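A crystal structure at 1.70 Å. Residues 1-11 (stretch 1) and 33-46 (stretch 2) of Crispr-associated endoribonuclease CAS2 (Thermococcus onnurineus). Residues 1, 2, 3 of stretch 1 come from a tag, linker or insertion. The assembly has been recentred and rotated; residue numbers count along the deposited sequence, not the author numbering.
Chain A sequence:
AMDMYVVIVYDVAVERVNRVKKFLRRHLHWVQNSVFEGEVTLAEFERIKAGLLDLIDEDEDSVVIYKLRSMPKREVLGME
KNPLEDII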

ATOM      1  N   ALA A   1     -15.988   0.410   9.611  1.00 45.03           N
ATOM      2  CA  ALA A   1     -15.076   1.522   9.853  1.00 34.91           C
ATOM      3  C   ALA A   1     -15.680   2.492  10.861  1.00 37.44           C
ATOM      4  O   ALA A   1     -16.275   3.494  10.465  1.00 34.85           O
ATOM      5  N   MET A   2     -15.513   2.186  12.155  1.00 39.21           N
ATOM      6  CA  MET A   2     -16.176   2.941  13.217  1.00 38.86           C
ATOM      7  C   MET A   2     -16.081   4.445  12.987  1.00 33.47           C
ATOM      8  O   MET A   2     -17.097   5.144  12.996  1.00 37.35           O
ATOM      9  N   ASP A   3     -14.876   4.967  12.757  1.00 28.78           N
ATOM     10  CA  ASP A   3     -14.771   6.291  12.158  1.00 24.60           C
ATOM     11  C   ASP A   3     -14.238   6.238  10.733  1.00 26.35           C
ATOM     12  O   ASP A   3     -14.888   6.754   9.821  1.00 25.59           O
ATOM     13  N   MET A   4     -13.086   5.613  10.506  1.00 23.01           N
ATOM     14  CA  MET A   4     -12.623   5.433   9.135  1.00 21.66           C
ATOM     15  C   MET A   4     -11.858   4.122   9.015  1.00 19.88           C
ATOM     16  O   MET A   4     -11.682   3.381   9.985  1.00 18.04           O
ATOM     17  N   TYR A   5     -11.441   3.815   7.790  1.00 15.96           N
ATOM     18  CA  TYR A   5     -10.645   2.636   7.485  1.00 16.21           C
ATOM     19  C   TYR A   5      -9.336   3.105   6.862  1.00 15.93           C
ATOM     20  O   TYR A   5      -9.349   3.967   5.983  1.00 18.84           O
ATOM     21  N   VAL A   6      -8.208   2.564   7.318  1.00 14.07           N
ATOM     22  CA  VAL A   6      -6.920   3.038   6.818  1.00 15.35           C
ATOM     23  C   VAL A   6      -6.153   1.911   6.139  1.00 14.91           C
ATOM     24  O   VAL A   6      -6.271   0.732   6.488  1.00 15.64           O
ATOM     25  N   VAL A   7      -5.365   2.293   5.140  1.00 12.52           N
ATOM     26  CA  VAL A   7      -4.319   1.439   4.577  1.00 12.93           C
ATOM     27  C   VAL A   7      -3.028   2.204   4.764  1.00 12.16           C
ATOM     28  O   VAL A   7      -2.920   3.352   4.314  1.00 12.76           O
ATOM     29  N   ILE A   8      -2.053   1.590   5.432  1.00 11.05           N
ATOM     30  CA  ILE A   8      -0.789   2.255   5.731  1.00 11.77           C
ATOM     31  C   ILE A   8       0.336   1.523   5.016  1.00 13.40           C
ATOM     32  O   ILE A   8       0.487   0.304   5.163  1.00 13.72           O
ATOM     33  N   VAL A   9       1.124   2.267   4.248  1.00 11.28           N
ATOM     34  CA  VAL A   9       2.323   1.734   3.601  1.00 12.55           C
ATOM     35  C   VAL A   9       3.504   2.558   4.085  1.00 13.21           C
ATOM     36  O   VAL A   9       3.371   3.762   4.321  1.00 13.84           O
ATOM     37  N   TYR A  10       4.658   1.919   4.260  1.00 12.68           N
ATOM     38  CA  TYR A  10       5.787   2.673   4.798  1.00 15.20           C
ATOM     39  C   TYR A  10       7.093   2.226   4.163  1.00 16.39           C
ATOM     40  O   TYR A  10       7.271   1.068   3.780  1.00 16.95           O
ATOM     41  N   ASP A  11       7.986   3.196   4.044  1.00 15.95           N
ATOM     42  CA  ASP A  11       9.315   3.046   3.461  1.00 18.84           C
ATOM     43  C   ASP A  11      10.247   3.632   4.515  1.00 18.06           C
ATOM     44  O   ASP A  11      10.382   4.855   4.595  1.00 19.03           O
ATOM     45  N   ASN A  33       4.537  -7.333   3.373  1.00 26.35           N
ATOM     46  CA  ASN A  33       5.666  -6.519   3.795  1.00 24.91           C
ATOM     47  C   ASN A  33       5.341  -5.038   3.660  1.00 25.69           C
ATOM     48  O   ASN A  33       4.987  -4.563   2.572  1.00 21.90           O
ATOM     49  N   SER A  34       5.412  -4.339   4.792  1.00 21.76           N
ATOM     50  CA  SER A  34       5.297  -2.882   4.884  1.00 20.20           C
ATOM     51  C   SER A  34       3.906  -2.372   4.510  1.00 16.86           C
ATOM     52  O   SER A  34       3.748  -1.211   4.128  1.00 15.39           O
ATOM     53  N   VAL A  35       2.880  -3.208   4.643  1.00 16.38           N
ATOM     54  CA  VAL A  35       1.501  -2.786   4.399  1.00 13.51           C
ATOM     55  C   VAL A  35       0.618  -3.265   5.541  1.00 15.22           C
ATOM     56  O   VAL A  35       0.637  -4.452   5.881  1.00 16.16           O
ATOM     57  N   PHE A  36      -0.190  -2.355   6.087  1.00 13.64           N
ATOM     58  CA  PHE A  36      -1.167  -2.659   7.131  1.00 13.46           C
ATOM     59  C   PHE A  36      -2.511  -2.044   6.765  1.00 14.71           C
ATOM     60  O   PHE A  36      -2.584  -1.060   6.019  1.00 15.49           O
ATOM     61  N   GLU A  37      -3.594  -2.617   7.300  1.00 14.36           N
ATOM     62  CA  GLU A  37      -4.904  -2.002   7.100  1.00 13.86           C
ATOM     63  C   GLU A  37      -5.842  -2.356   8.252  1.00 17.33           C
ATOM     64  O   GLU A  37      -5.622  -3.328   8.979  1.00 18.27           O
ATOM     65  N   GLY A  38      -6.896  -1.566   8.393  1.00 16.53           N
ATOM     66  CA  GLY A  38      -7.921  -1.851   9.386  1.00 18.67           C
ATOM     67  C   GLY A  38      -8.777  -0.650   9.720  1.00 17.89           C
ATOM     68  O   GLY A  38      -8.516   0.487   9.322  1.00 16.23           O
ATOM     69  N   GLU A  39      -9.835  -0.926  10.483  1.00 18.24           N
ATOM     70  CA  GLU A  39     -10.747   0.117  10.942  1.00 21.03           C
ATOM     71  C   GLU A  39     -10.191   0.815  12.179  1.00 19.65           C
ATOM     72  O   GLU A  39      -9.569   0.183  13.037  1.00 23.24           O
ATOM     73  N   VAL A  40     -10.407   2.125  12.275  1.00 18.37           N
ATOM     74  CA  VAL A  40      -9.930   2.889  13.423  1.00 19.63           C
ATOM     75  C   VAL A  40     -10.946   3.951  13.819  1.00 19.99           C
ATOM     76  O   VAL A  40     -11.713   4.453  12.993  1.00 19.68           O
ATOM     77  N   THR A  41     -10.927   4.315  15.101  1.00 19.48           N
ATOM     78  CA  THR A  41     -11.547   5.555  15.516  1.00 17.27           C
ATOM     79  C   THR A  41     -10.621   6.723  15.188  1.00 20.49           C
ATOM     80  O   THR A  41      -9.434   6.544  14.903  1.00 18.64           O
ATOM     81  N   LEU A  42     -11.186   7.931  15.217  1.00 18.95           N
ATOM     82  CA  LEU A  42     -10.379   9.130  15.016  1.00 21.29           C
ATOM     83  C   LEU A  42      -9.293   9.247  16.075  1.00 22.61           C
ATOM     84  O   LEU A  42      -8.158   9.631  15.769  1.00 19.55           O
ATOM     85  N   ALA A  43      -9.634   8.948  17.334  1.00 20.05           N
ATOM     86  CA  ALA A  43      -8.641   9.007  18.404  1.00 23.02           C
ATOM     87  C   ALA A  43      -7.557   7.955  18.212  1.00 22.51           C
ATOM     88  O   ALA A  43      -6.375   8.214  18.482  1.00 21.45           O
ATOM     89  N   GLU A  44      -7.941   6.756  17.760  1.00 20.14           N
ATOM     90  CA  GLU A  44      -6.954   5.712  17.525  1.00 19.77           C
ATOM     91  C   GLU A  44      -6.061   6.073  16.345  1.00 22.09           C
ATOM     92  O   GLU A  44      -4.850   5.829  16.386  1.00 21.18           O
ATOM     93  N   PHE A  45      -6.626   6.691  15.299  1.00 19.38           N
ATOM     94  CA  PHE A  45      -5.776   7.178  14.216  1.00 20.68           C
ATOM     95  C   PHE A  45      -4.757   8.191  14.727  1.00 24.58           C
ATOM     96  O   PHE A  45      -3.585   8.152  14.332  1.00 20.90           O
ATOM     97  N   GLU A  46      -5.176   9.100  15.616  1.00 21.43           N
ATOM     98  CA  GLU A  46      -4.234  10.080  16.154  1.00 23.68           C
ATOM     99  C   GLU A  46      -3.120   9.400  16.935  1.00 21.62           C
ATOM    100  O   GLU A  46      -1.967   9.843  16.894  1.00 20.05           O
TER

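Which polar side chains tie the two stretches together most tightly? The shortest link is from Tyr5 to Glu37: Tyr5 OH donates to Glu37 OE1 at 2.5 Å, a very close hydrogen bond. Tyr5, with chi1 t, lays its ring across Gly38 to reach the next residue but one from its bridge partner Glu39. Glu37 meets it with chi1 p and chi2 t, and both of its carboxylate oxygens also have hydrogen bonds elsewhere in the structure, so this buried acid is well satisfied. Near the start of stretch 1, Asp3, a tag residue with chi1 m, accepts from the backbone: Leu42 N to Asp3 OD2 is 2.8 Å and nearly straight. Beside it, Thr41 (chi1 p) caps the helix that follows, its OG1 accepting from Glu44 N at 2.9 Å. The tag also supplies a long salt bridge, Ala1 N to Glu39 OE1 at 3.8 Å.

What backbone frame sets the side chains in place? Strands 4-11 and 35-40 run antiparallel, and paired hydrogen bonds such as Val6 N to Gly38 O (2.9 Å) and Gly38 N to Val6 O (3.0 Å) hold them in register. Similar pairs join Met4 with Val40 and Ile8 with Phe36. Alternation then sends Tyr5, Val7, Val9, Val35, Glu37 and Glu39 to one face of the sheet, and Met4, Val6, Ile8, Phe36 and Val40 to the other.

How does the Tyr5 face pack around that hydrogen bond? Gly38 CA sits over the ring of Tyr5, 3.9 Å from the ring centroid, in a CH-pi contact. The backbone angles of Gly38 by themselves call for glycine, since a CB would be jammed against the preceding carbonyl oxygen. Further along, Val7 (t) places CG2 4.0 Å from CB of Glu37 and CG1 4.2 Å from CG1 of Val35 (t). Val9 (m) continues the apolar row, its CG1 4.0 Å from CG2 of Val35.

What fills the opposite face? Met4, with chi1 p and the rest of its chain extended, reaches beyond its own strand pair to the helix. Its CE lies over the face of the Phe45 ring, 3.9 Å from the centroid, while Phe45 (chi1 t) points toward stretch 1. On the way, Met4 CG passes 4.0 Å from CG2 of Val40 (m), whose CG1 is 4.1 Å from CG2 of Val6 (m). Ile8 (chi1 m, chi2 t) is buried on this side as well.

Where does the packing end beyond Ile8? Tyr10 closes it. Its CB starts out sideways, but with chi1 p the ring swings nearer stretch 2 and covers Ser34, whose CA is 3.8 Å from the ring centroid in another CH-pi contact. The ring's edge meets Phe36 (chi1 m), with Tyr10 OH 3.5 Å from CE1 of Phe36. Asp11 and Asn33 lie past this point and make no contact across the stretches.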

ATOM      1  CB  ALA A   1     -14.765   2.234   8.558  1.00 31.84           C
ATOM      2  CB  MET A   2     -15.594   2.548  14.577  1.00 32.87           C
ATOM      3  CG  MET A   2     -15.564   3.661  15.608  1.00 36.36           C
ATOM      4  SD  MET A   2     -17.155   4.222  16.212  1.00 59.56           S
ATOM      5  CE  MET A   2     -16.633   5.610  17.228  1.00 46.62           C
ATOM      6  CB  ASP A   3     -13.907   7.221  13.001  1.00 23.97           C
ATOM      7  CG  ASP A   3     -14.643   7.741  14.206  1.00 26.48           C
ATOM      8  OD1 ASP A   3     -15.865   8.006  14.088  1.00 29.66           O
ATOM      9  OD2 ASP A   3     -14.002   7.884  15.263  1.00 21.67           O
ATOM     10  CB  MET A   4     -11.792   6.636   8.658  1.00 26.15           C
ATOM     11  CG  MET A   4     -10.637   7.092   9.516  1.00 26.94           C
ATOM     12  SD  MET A   4     -10.083   8.742   8.974  1.00 28.02           S
ATOM     13  CE  MET A   4      -8.601   8.940   9.970  1.00 24.76           C
ATOM     14  CB  TYR A   5     -11.400   1.709   6.519  1.00 17.70           C
ATOM     15  CG  TYR A   5     -10.853   0.314   6.459  1.00 17.58           C
ATOM     16  CD1 TYR A   5      -9.772   0.006   5.637  1.00 16.16           C
ATOM     17  CD2 TYR A   5     -11.420  -0.711   7.213  1.00 19.30           C
ATOM     18  CE1 TYR A   5      -9.254  -1.276   5.589  1.00 18.24           C
ATOM     19  CE2 TYR A   5     -10.912  -1.995   7.168  1.00 19.34           C
ATOM     20  CZ  TYR A   5      -9.824  -2.273   6.359  1.00 19.02           C
ATOM     21  OH  TYR A   5      -9.303  -3.542   6.301  1.00 20.77           O
ATOM     22  CB  VAL A   6      -6.053   3.673   7.932  1.00 13.69           C
ATOM     23  CG1 VAL A   6      -6.699   4.966   8.434  1.00 16.88           C
ATOM     24  CG2 VAL A   6      -5.820   2.677   9.073  1.00 15.32           C
ATOM     25  CB  VAL A   7      -4.536   1.116   3.086  1.00 11.78           C
ATOM     26  CG1 VAL A   7      -3.338   0.312   2.548  1.00 13.48           C
ATOM     27  CG2 VAL A   7      -5.853   0.387   2.853  1.00 15.54           C
ATOM     28  CB  ILE A   8      -0.511   2.313   7.242  1.00 13.29           C
ATOM     29  CG1 ILE A   8      -1.625   3.086   7.945  1.00 13.91           C
ATOM     30  CG2 ILE A   8       0.854   2.966   7.494  1.00 13.65           C
ATOM     31  CD1 ILE A   8      -1.298   3.402   9.400  1.00 13.09           C
ATOM     32  CB  VAL A   9       2.216   1.776   2.060  1.00 14.33           C
ATOM     33  CG1 VAL A   9       1.062   0.919   1.590  1.00 14.95           C
ATOM     34  CG2 VAL A   9       2.043   3.215   1.578  1.00 15.97           C
ATOM     35  CB  TYR A  10       5.889   2.577   6.329  1.00 15.04           C
ATOM     36  CG  TYR A  10       5.956   1.179   6.895  1.00 14.96           C
ATOM     37  CD1 TYR A  10       4.801   0.496   7.242  1.00 14.50           C
ATOM     38  CD2 TYR A  10       7.182   0.552   7.114  1.00 19.13           C
ATOM     39  CE1 TYR A  10       4.845  -0.773   7.762  1.00 17.25           C
ATOM     40  CE2 TYR A  10       7.242  -0.724   7.649  1.00 20.34           C
ATOM     41  CZ  TYR A  10       6.071  -1.378   7.978  1.00 19.18           C
ATOM     42  OH  TYR A  10       6.104  -2.644   8.516  1.00 19.05           O
ATOM     43  CB  ASP A  11       9.375   3.801   2.137  1.00 21.63           C
ATOM     44  CG  ASP A  11      10.545   3.411   1.290  1.00 30.19           C
ATOM     45  OD1 ASP A  11      11.581   3.007   1.859  1.00 28.19           O
ATOM     46  OD2 ASP A  11      10.413   3.516   0.047  1.00 35.07           O
ATOM     47  CB  ASN A  33       6.911  -6.864   2.984  1.00 28.12           C
ATOM     48  CG  ASN A  33       8.113  -6.085   3.440  1.00 31.10           C
ATOM     49  OD1 ASN A  33       8.526  -5.119   2.794  1.00 34.81           O
ATOM     50  ND2 ASN A  33       8.660  -6.470   4.590  1.00 35.25           N
ATOM     51  CB  SER A  34       6.364  -2.185   4.039  1.00 21.52           C
ATOM     52  OG  SER A  34       7.635  -2.744   4.307  1.00 28.71           O
ATOM     53  CB  VAL A  35       0.957  -3.337   3.071  1.00 16.93           C
ATOM     54  CG1 VAL A  35      -0.473  -2.809   2.826  1.00 15.03           C
ATOM     55  CG2 VAL A  35       1.906  -2.995   1.915  1.00 16.00           C
ATOM     56  CB  PHE A  36      -0.725  -2.135   8.521  1.00 13.71           C
ATOM     57  CG  PHE A  36       0.422  -2.906   9.133  1.00 15.05           C
ATOM     58  CD1 PHE A  36       1.721  -2.684   8.722  1.00 12.77           C
ATOM     59  CD2 PHE A  36       0.188  -3.845  10.133  1.00 18.30           C
ATOM     60  CE1 PHE A  36       2.790  -3.403   9.276  1.00 17.79           C
ATOM     61  CE2 PHE A  36       1.245  -4.568  10.710  1.00 18.87           C
ATOM     62  CZ  PHE A  36       2.545  -4.341  10.285  1.00 19.63           C
ATOM     63  CB  GLU A  37      -5.534  -2.412   5.755  1.00 15.52           C
ATOM     64  CG  GLU A  37      -5.931  -3.876   5.635  1.00 19.92           C
ATOM     65  CD  GLU A  37      -6.657  -4.179   4.329  1.00 16.49           C
ATOM     66  OE1 GLU A  37      -7.884  -3.929   4.266  1.00 22.48           O
ATOM     67  OE2 GLU A  37      -6.006  -4.664   3.381  1.00 20.12           O
ATOM     68  CB  GLU A  39     -12.118  -0.481  11.264  1.00 26.88           C
ATOM     69  CG  GLU A  39     -12.043  -1.773  12.069  1.00 34.29           C
ATOM     70  CD  GLU A  39     -13.384  -2.176  12.673  1.00 41.42           C
ATOM     71  OE1 GLU A  39     -14.400  -2.146  11.943  1.00 39.62           O
ATOM     72  OE2 GLU A  39     -13.416  -2.521  13.876  1.00 44.91           O
ATOM     73  CB  VAL A  40      -8.563   3.577  13.165  1.00 21.24           C
ATOM     74  CG1 VAL A  40      -7.472   2.569  12.810  1.00 20.15           C
ATOM     75  CG2 VAL A  40      -8.695   4.671  12.104  1.00 18.42           C
ATOM     76  CB  THR A  41     -11.835   5.540  17.018  1.00 19.53           C
ATOM     77  OG1 THR A  41     -10.588   5.526  17.721  1.00 20.20           O
ATOM     78  CG2 THR A  41     -12.615   4.288  17.381  1.00 21.24           C
ATOM     79  CB  LEU A  42     -11.271  10.371  15.036  1.00 27.04           C
ATOM     80  CG  LEU A  42     -11.467  11.088  13.704  1.00 32.31           C
ATOM     81  CD1 LEU A  42     -11.910  10.112  12.652  1.00 27.83           C
ATOM     82  CD2 LEU A  42     -12.472  12.219  13.856  1.00 28.70           C
ATOM     83  CB  ALA A  43      -9.318   8.830  19.762  1.00 24.66           C
ATOM     84  CB  GLU A  44      -7.650   4.362  17.317  1.00 22.80           C
ATOM     85  CG  GLU A  44      -6.767   3.221  16.805  1.00 25.26           C
ATOM     86  CD  GLU A  44      -5.948   2.548  17.894  1.00 31.91           C
ATOM     87  OE1 GLU A  44      -5.882   3.091  19.018  1.00 34.61           O
ATOM     88  OE2 GLU A  44      -5.370   1.468  17.624  1.00 32.14           O
ATOM     89  CB  PHE A  45      -6.601   7.799  13.085  1.00 26.23           C
ATOM     90  CG  PHE A  45      -5.761   8.611  12.145  1.00 28.24           C
ATOM     91  CD1 PHE A  45      -4.905   7.982  11.255  1.00 31.40           C
ATOM     92  CD2 PHE A  45      -5.766   9.991  12.201  1.00 28.47           C
ATOM     93  CE1 PHE A  45      -4.095   8.722  10.411  1.00 31.76           C
ATOM     94  CE2 PHE A  45      -4.960  10.737  11.366  1.00 32.26           C
ATOM     95  CZ  PHE A  45      -4.120  10.101  10.471  1.00 32.76           C
ATOM     96  CB  GLU A  46      -4.957  11.094  17.047  1.00 26.00           C
ATOM     97  CG  GLU A  46      -5.879  12.029  16.296  1.00 26.64           C
ATOM     98  CD  GLU A  46      -5.157  12.856  15.247  1.00 29.60           C
ATOM     99  OE1 GLU A  46      -3.996  13.249  15.477  1.00 32.22           O
ATOM    100  OE2 GLU A  46      -5.756  13.113  14.182  1.00 35.60           O
TER